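Local atomic coordinates of clostripain-related protein (PDB entry 6N9J), a protein that probably hydrolyses peptide bonds as a secreted C11 cysteine protease of the clostripain family, captured here with an irreversible peptide inhibitor. Residues S216-K221 with E232-G237. Sequence-based numbering, arbitrary orientation.
Sequences SVYAKK and ENWTGG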
# COMPACT_ATOMS: atom_id res chain seq x y z
N SER A 216 -4.73 11.73 -9.46
CA SER A 216 -5.40 12.68 -10.33
C SER A 216 -6.89 12.39 -10.55
O SER A 216 -7.69 13.32 -10.71
CB SER A 216 -4.69 12.75 -11.67
OG SER A 216 -5.23 13.79 -12.46
N VAL A 217 -7.28 11.12 -10.57
CA VAL A 217 -8.69 10.83 -10.80
C VAL A 217 -9.51 11.24 -9.56
O VAL A 217 -10.58 11.83 -9.69
CB VAL A 217 -8.91 9.35 -11.14
CG1 VAL A 217 -10.37 8.97 -11.02
CG2 VAL A 217 -8.40 9.07 -12.56
N TYR A 218 -8.99 10.94 -8.38
CA TYR A 218 -9.69 11.29 -7.15
C TYR A 218 -9.71 12.79 -6.92
O TYR A 218 -10.72 13.35 -6.48
CB TYR A 218 -9.07 10.57 -5.95
CG TYR A 218 -9.51 9.13 -5.88
CD1 TYR A 218 -10.70 8.77 -5.26
CD2 TYR A 218 -8.75 8.12 -6.48
CE1 TYR A 218 -11.12 7.46 -5.21
CE2 TYR A 218 -9.16 6.80 -6.44
CZ TYR A 218 -10.34 6.47 -5.81
OH TYR A 218 -10.75 5.16 -5.77
N ALA A 219 -8.58 13.44 -7.23
CA ALA A 219 -8.48 14.90 -7.14
C ALA A 219 -9.52 15.61 -8.02
O ALA A 219 -9.96 16.70 -7.69
CB ALA A 219 -7.08 15.35 -7.53
N LYS A 220 -9.92 14.98 -9.12
CA LYS A 220 -10.83 15.65 -10.04
C LYS A 220 -12.31 15.50 -9.68
O LYS A 220 -13.13 16.33 -10.10
CB LYS A 220 -10.57 15.18 -11.47
CG LYS A 220 -9.47 15.99 -12.14
CD LYS A 220 -8.92 15.33 -13.38
CE LYS A 220 -7.93 16.26 -14.09
NZ LYS A 220 -6.96 15.51 -14.92
N LYS A 221 -12.67 14.48 -8.91
CA LYS A 221 -14.07 14.36 -8.50
C LYS A 221 -14.22 14.72 -7.02
O LYS A 221 -15.29 14.54 -6.43
CB LYS A 221 -14.60 12.96 -8.78
CG LYS A 221 -13.60 11.86 -8.54
CD LYS A 221 -14.22 10.49 -8.79
CE LYS A 221 -14.85 10.41 -10.17
NZ LYS A 221 -15.49 9.07 -10.40
N GLU A 232 -19.93 4.01 -5.66
CA GLU A 232 -19.95 4.16 -7.11
C GLU A 232 -19.34 5.48 -7.58
O GLU A 232 -19.09 5.66 -8.77
CB GLU A 232 -21.39 4.07 -7.63
CG GLU A 232 -21.89 2.65 -7.83
CD GLU A 232 -22.42 2.04 -6.54
OE1 GLU A 232 -22.36 2.70 -5.48
OE2 GLU A 232 -22.90 0.89 -6.60
N ASN A 233 -19.12 6.39 -6.64
CA ASN A 233 -18.69 7.74 -6.97
C ASN A 233 -17.97 8.41 -5.80
O ASN A 233 -18.59 9.04 -4.96
CB ASN A 233 -19.90 8.59 -7.38
CG ASN A 233 -19.52 10.00 -7.79
OD1 ASN A 233 -18.41 10.24 -8.26
ND2 ASN A 233 -20.45 10.93 -7.63
N TRP A 234 -16.64 8.28 -5.76
CA TRP A 234 -15.90 8.76 -4.61
C TRP A 234 -15.51 10.22 -4.76
O TRP A 234 -14.63 10.56 -5.57
CB TRP A 234 -14.65 7.91 -4.39
CG TRP A 234 -14.18 7.97 -2.98
CD1 TRP A 234 -13.30 8.87 -2.44
CD2 TRP A 234 -14.58 7.10 -1.90
NE1 TRP A 234 -13.12 8.60 -1.10
CE2 TRP A 234 -13.89 7.53 -0.74
CE3 TRP A 234 -15.44 6.00 -1.81
CZ2 TRP A 234 -14.03 6.89 0.49
CZ3 TRP A 234 -15.58 5.37 -0.59
CH2 TRP A 234 -14.89 5.82 0.55
N THR A 235 -16.16 11.07 -3.98
CA THR A 235 -15.89 12.51 -3.96
C THR A 235 -15.08 12.91 -2.71
O THR A 235 -14.83 14.09 -2.48
CB THR A 235 -17.21 13.33 -4.00
OG1 THR A 235 -18.03 13.00 -2.87
CG2 THR A 235 -17.99 13.02 -5.28
N GLY A 236 -14.66 11.92 -1.93
CA GLY A 236 -13.99 12.17 -0.67
C GLY A 236 -12.49 12.42 -0.74
O GLY A 236 -11.85 12.63 0.29
N GLY A 237 -11.92 12.39 -1.95
CA GLY A 237 -10.50 12.64 -2.13
C GLY A 237 -9.59 11.47 -1.79
O GLY A 237 -10.06 10.34 -1.63
O HOH W 1 -12.49 12.06 -4.62
O HOH W 2 -15.04 6.93 -7.92
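Y218 and K221, near the C-terminal end of helix 206-221, lie against G237 and T235 of the loop that leads into strand 239-244. This is the helix-to-strand connection of a clan CD, clostripain-type protease, and the strand belongs to the main mixed sheet. The CA atoms of K221 and T235 are 5.2 Å apart, those of Y218 and G237 5.3 Å. No direct hydrogen bond joins the two segments. A water links the two backbones: it donates to Y218 O and W234 O and accepts from G237 N at 2.8 Å, so three backbone polar groups are satisfied together.

The Y218 side chain carries the apolar part. With CG anti to the carbonyl carbon (chi1 -78°), the ring lies beside the loop and presents its CD1-CE1 edge to W234. CE1 is 3.7 Å from W234 CB, near the tyrosine ring plane. W234 CG and CD1 meet the same edge. The planes of the tyrosine ring and the indole five-membered ring are turned 75° apart. Beyond this contact, Y218 packs on P189, while W234 touches P187 and the backbone of the bound peptide. An alanine in place of Y218 would probably open a gap beside W234 CB and leave the indole freer to shift next to the peptide.

K221 runs past the loop backbone, with CD 3.2 Å from W234 O. A bend at chi3 puts CE near N233 OD1. A second water accepts from W234 N and, weakly, from K221 NZ. T235 OG1 is held by A227 O. T235 CA makes a bent CA-H...O contact with K221 O, 3.3 Å between CA and O and 135° at the hydrogen.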